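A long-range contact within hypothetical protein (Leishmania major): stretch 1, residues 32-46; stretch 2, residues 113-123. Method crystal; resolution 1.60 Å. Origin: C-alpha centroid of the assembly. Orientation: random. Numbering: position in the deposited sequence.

Stretch 1, residues 32-46: SIDDLAKQKTSPWDG
Stretch 2 113-123: KMVDVKFVARW

Stretch 1 folds as a short helix, 33-39, a one-residue turn and a strand, 41-43; stretch 2 is one long strand, 113-123, that serves both. The short strand runs antiparallel to it, their N-to-C directions 162° apart, with axes 4.6 Å apart at closest approach. The helix crosses the same strand at -102°, its axis coming within 7.3 Å. Together the two stretches bury 787 Å².

The register is set by Ser-42 opposite Val-117, a hydrogen-bonded pair with CA atoms 5.6 Å apart: Ser-42 N donates to Val-117 O at 3.0 Å, and Val-117 N to Ser-42 O at 2.9 Å. The flanking pairs, Thr-41 with Lys-118 and Pro-43 with Asp-116, are non-hydrogen-bonded and closer, 4.2 and 4.0 Å between CA atoms. Proline suits this place because its nitrogen has no hydrogen to give and the ladder asks for none. Two more bonds extend the ladder: Phe-119 N to Lys-40 O, 2.9 Å, and Trp-44 N to Val-115 O, 2.7 Å. Between them the strands draw close enough for CA-H...O contacts, such as Thr-41 CA to Val-117 O at 3.1 Å.

Lys-40 makes the corner. With phi/psi of 73/-52 it leaves the helix, its CB pointing away from the strand while its carbonyl reaches it.

The helix brings a row of apolar bumps to the strand. Leu-36 (chi1 t, chi2 p) points toward it and settles between Val-117 and Phe-119: its CD2 lies 4.0 Å from Val-117 CG2, and its CG 4.0 Å from Phe-119 CB. Phe-119, chi1 t and chi2 75°, lays its ring along the helix. Ala-37 CB sits over one face, 3.8 Å from the Phe-119 ring centroid, a CH-pi contact in which the small methyl lets ring and helix backbone meet, Ala-37 CA being 3.5 Å from Phe-119 CD1. Ile-33 (t, p) fills the space beyond, with CD1 4.0 Å from Phe-119 CD1 and 3.6 Å from Ala-121 O, and CG2 3.8 Å from Arg-122 CG.

At this end a salt bridge closes the contact. Asp-34 (chi1 m) meets Arg-122 (t, m, t) side-on: Arg-122 NE donates to Asp-34 OD1 at 2.8 Å, nearly straight at 175°, and Arg-122 NH2 to Asp-34 OD2 at 3.1 Å. Behind it, Ser-32 (chi1 p) caps the helix, its OG accepting a weak bond from Asp-34 N at 3.1 Å.

Val-117, on the buried side with Ser-42, is shared: its CG2 touches Leu-36 and also lies 4.0 Å from Trp-44 CE3, oblique to that ring (chi1 -158°, chi2 -105°). Ser-42 (chi1 t) is buried and small, and it satisfies its hydroxyl locally, OG donating to Pro-43 O at 2.8 Å. At the far end Met-114 (p, t, t) lays its side chain across stretch 1, CE 3.7 Å from Pro-43 CB and SD 3.8 Å from Asp-45 CB.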

# COMPACT_ATOMS: atom_id res chain seq x y z
N SER A 32 2.66 3.13 10.38
CA SER A 32 1.39 3.76 10.11
C SER A 32 1.51 4.89 9.12
O SER A 32 2.60 5.33 8.76
CB SER A 32 0.81 4.27 11.41
OG SER A 32 1.53 5.42 11.83
N ILE A 33 0.36 5.44 8.75
CA ILE A 33 0.38 6.64 7.91
C ILE A 33 1.20 7.80 8.57
O ILE A 33 1.82 8.56 7.88
CB ILE A 33 -1.06 7.10 7.60
CG1 ILE A 33 -1.06 8.27 6.58
CG2 ILE A 33 -1.79 7.59 8.90
CD1 ILE A 33 -0.44 7.98 5.18
N ASP A 34 1.24 7.86 9.89
CA ASP A 34 1.98 8.92 10.60
C ASP A 34 3.49 8.73 10.54
O ASP A 34 4.25 9.69 10.59
CB ASP A 34 1.48 8.92 12.03
CG ASP A 34 0.02 9.30 12.12
OD1 ASP A 34 -0.40 10.19 11.32
OD2 ASP A 34 -0.72 8.76 13.00
N ASP A 35 3.93 7.46 10.49
CA ASP A 35 5.34 7.12 10.22
C ASP A 35 5.74 7.60 8.83
O ASP A 35 6.82 8.13 8.67
CB ASP A 35 5.57 5.59 10.35
CG ASP A 35 5.42 5.14 11.76
OD1 ASP A 35 6.02 5.80 12.67
OD2 ASP A 35 4.61 4.24 12.00
N LEU A 36 4.90 7.33 7.81
CA LEU A 36 5.22 7.85 6.45
C LEU A 36 5.30 9.37 6.41
O LEU A 36 6.23 9.96 5.84
CB LEU A 36 4.20 7.33 5.42
CG LEU A 36 4.41 7.76 3.98
CD1 LEU A 36 5.84 7.40 3.55
CD2 LEU A 36 3.36 7.07 3.07
N ALA A 37 4.31 9.98 7.06
CA ALA A 37 4.24 11.44 7.18
C ALA A 37 5.52 11.96 7.79
O ALA A 37 6.09 12.94 7.29
CB ALA A 37 2.98 11.86 8.00
N LYS A 38 5.98 11.31 8.85
CA LYS A 38 7.18 11.79 9.57
C LYS A 38 8.41 11.62 8.70
O LYS A 38 9.23 12.55 8.63
CB LYS A 38 7.36 11.03 10.87
CG LYS A 38 8.01 11.74 11.97
CD LYS A 38 7.91 10.87 13.21
CE LYS A 38 9.11 10.98 14.09
NZ LYS A 38 8.71 10.58 15.49
N GLN A 39 8.52 10.47 8.02
CA GLN A 39 9.65 10.16 7.11
C GLN A 39 9.59 10.91 5.76
O GLN A 39 10.62 11.08 5.12
CB GLN A 39 9.77 8.66 6.87
CG GLN A 39 9.99 7.81 8.13
CD GLN A 39 10.15 6.35 7.81
OE1 GLN A 39 10.30 5.96 6.63
NE2 GLN A 39 10.12 5.51 8.85
N LYS A 40 8.40 11.35 5.36
CA LYS A 40 8.12 12.02 4.09
C LYS A 40 8.17 11.07 2.88
O LYS A 40 7.22 11.03 2.12
CB LYS A 40 9.03 13.25 3.88
CG LYS A 40 9.01 14.31 5.00
CD LYS A 40 9.98 15.46 4.64
CE LYS A 40 9.76 16.72 5.51
NZ LYS A 40 10.70 17.91 5.29
N THR A 41 9.26 10.32 2.75
CA THR A 41 9.32 9.18 1.83
C THR A 41 9.84 7.93 2.56
O THR A 41 10.63 8.03 3.52
CB THR A 41 10.22 9.43 0.57
OG1 THR A 41 11.60 9.50 0.97
CG2 THR A 41 9.86 10.74 -0.15
N SER A 42 9.49 6.76 2.04
CA SER A 42 9.96 5.53 2.61
C SER A 42 9.98 4.45 1.53
O SER A 42 9.10 4.43 0.68
CB SER A 42 9.05 5.10 3.74
OG SER A 42 9.34 3.77 4.21
N PRO A 43 10.98 3.56 1.58
CA PRO A 43 10.87 2.35 0.73
C PRO A 43 9.70 1.52 1.25
O PRO A 43 9.44 1.56 2.42
CB PRO A 43 12.18 1.63 0.98
CG PRO A 43 12.73 2.22 2.22
CD PRO A 43 12.18 3.57 2.41
N TRP A 44 9.03 0.74 0.40
CA TRP A 44 7.98 -0.14 0.87
C TRP A 44 8.53 -1.55 1.11
O TRP A 44 8.31 -2.47 0.30
CB TRP A 44 6.82 -0.11 -0.11
CG TRP A 44 5.56 -0.54 0.54
CD1 TRP A 44 4.93 -1.71 0.39
CD2 TRP A 44 4.80 0.20 1.49
NE1 TRP A 44 3.81 -1.77 1.17
CE2 TRP A 44 3.71 -0.57 1.85
CE3 TRP A 44 4.95 1.49 2.05
CZ2 TRP A 44 2.77 -0.12 2.74
CZ3 TRP A 44 4.04 1.91 2.91
CH2 TRP A 44 2.95 1.13 3.24
N ASP A 45 9.26 -1.69 2.22
CA ASP A 45 9.97 -2.92 2.51
C ASP A 45 9.06 -3.95 3.16
O ASP A 45 7.99 -3.64 3.64
CB ASP A 45 11.18 -2.68 3.42
CG ASP A 45 10.80 -2.11 4.71
OD1 ASP A 45 10.25 -2.81 5.57
OD2 ASP A 45 11.10 -0.95 4.85
N GLY A 46 9.50 -5.20 3.09
CA GLY A 46 8.91 -6.29 3.86
C GLY A 46 7.75 -7.04 3.25
O GLY A 46 7.12 -7.82 3.96
N LYS A 113 11.39 -7.23 -4.08
CA LYS A 113 11.51 -5.92 -4.71
C LYS A 113 10.62 -4.92 -4.01
O LYS A 113 9.60 -5.31 -3.37
CB LYS A 113 11.12 -5.98 -6.20
CG LYS A 113 11.81 -7.03 -6.95
CD LYS A 113 13.29 -6.79 -7.06
CE LYS A 113 13.84 -7.83 -8.01
NZ LYS A 113 15.10 -8.47 -7.55
N MET A 114 10.97 -3.63 -4.09
CA MET A 114 10.13 -2.64 -3.46
C MET A 114 10.27 -1.30 -4.16
O MET A 114 11.33 -0.96 -4.68
CB MET A 114 10.52 -2.47 -2.00
CG MET A 114 11.87 -1.92 -1.78
SD MET A 114 12.47 -2.03 -0.11
CE MET A 114 14.08 -1.26 -0.24
N VAL A 115 9.17 -0.56 -4.12
CA VAL A 115 9.14 0.85 -4.52
C VAL A 115 9.38 1.77 -3.33
O VAL A 115 9.46 1.31 -2.19
CB VAL A 115 7.83 1.25 -5.22
CG1 VAL A 115 7.59 0.34 -6.46
CG2 VAL A 115 6.63 1.05 -4.29
N ASP A 116 9.65 3.03 -3.66
CA ASP A 116 9.59 4.15 -2.65
C ASP A 116 8.29 4.87 -2.81
O ASP A 116 7.82 5.07 -3.90
CB ASP A 116 10.72 5.14 -2.84
CG ASP A 116 12.08 4.63 -2.36
OD1 ASP A 116 12.16 3.49 -1.81
OD2 ASP A 116 13.07 5.39 -2.55
N VAL A 117 7.71 5.31 -1.67
CA VAL A 117 6.48 6.09 -1.74
C VAL A 117 6.67 7.35 -0.94
O VAL A 117 7.55 7.42 -0.09
CB VAL A 117 5.24 5.38 -1.22
CG1 VAL A 117 4.90 4.16 -2.04
CG2 VAL A 117 5.35 4.99 0.24
N LYS A 118 5.85 8.33 -1.27
CA LYS A 118 5.86 9.61 -0.58
C LYS A 118 4.51 9.82 0.10
O LYS A 118 3.48 9.34 -0.37
CB LYS A 118 6.23 10.81 -1.50
CG LYS A 118 5.11 11.37 -2.34
CD LYS A 118 5.52 12.76 -2.85
CE LYS A 118 4.93 13.05 -4.21
NZ LYS A 118 5.12 14.53 -4.55
N PHE A 119 4.53 10.43 1.28
CA PHE A 119 3.34 10.83 1.95
C PHE A 119 2.57 11.83 1.11
O PHE A 119 3.18 12.77 0.59
CB PHE A 119 3.74 11.63 3.22
CG PHE A 119 2.56 12.18 3.93
CD1 PHE A 119 1.73 11.36 4.70
CD2 PHE A 119 2.28 13.54 3.85
CE1 PHE A 119 0.63 11.90 5.34
CE2 PHE A 119 1.17 14.07 4.47
CZ PHE A 119 0.39 13.29 5.23
N VAL A 120 1.25 11.73 1.11
CA VAL A 120 0.40 12.72 0.40
C VAL A 120 -0.65 13.33 1.34
O VAL A 120 -0.81 14.55 1.36
CB VAL A 120 -0.31 12.08 -0.83
CG1 VAL A 120 -1.30 13.01 -1.42
CG2 VAL A 120 0.73 11.67 -1.89
N ALA A 121 -1.34 12.45 2.07
CA ALA A 121 -2.41 12.88 2.99
C ALA A 121 -2.64 11.92 4.17
O ALA A 121 -2.48 10.73 4.04
CB ALA A 121 -3.66 13.08 2.27
N ARG A 122 -2.98 12.53 5.33
CA ARG A 122 -3.27 11.84 6.54
C ARG A 122 -4.72 12.19 6.83
O ARG A 122 -5.04 13.37 7.04
CB ARG A 122 -2.35 12.29 7.67
CG ARG A 122 -2.28 11.39 8.93
CD ARG A 122 -3.54 11.25 9.72
NE ARG A 122 -3.17 10.64 10.98
CZ ARG A 122 -4.03 10.33 11.94
NH1 ARG A 122 -5.31 10.56 11.75
NH2 ARG A 122 -3.61 9.82 13.08
N TRP A 123 -5.62 11.22 6.81
CA TRP A 123 -7.00 11.55 6.92
C TRP A 123 -7.34 11.66 8.42
O TRP A 123 -6.78 10.92 9.26
CB TRP A 123 -7.88 10.52 6.24
CG TRP A 123 -7.77 10.55 4.78
CD1 TRP A 123 -7.11 11.52 4.02
CD2 TRP A 123 -8.33 9.59 3.84
NE1 TRP A 123 -7.24 11.18 2.67
CE2 TRP A 123 -8.00 10.04 2.55
CE3 TRP A 123 -9.14 8.42 3.98
CZ2 TRP A 123 -8.44 9.35 1.38
CZ3 TRP A 123 -9.54 7.71 2.80
CH2 TRP A 123 -9.19 8.21 1.54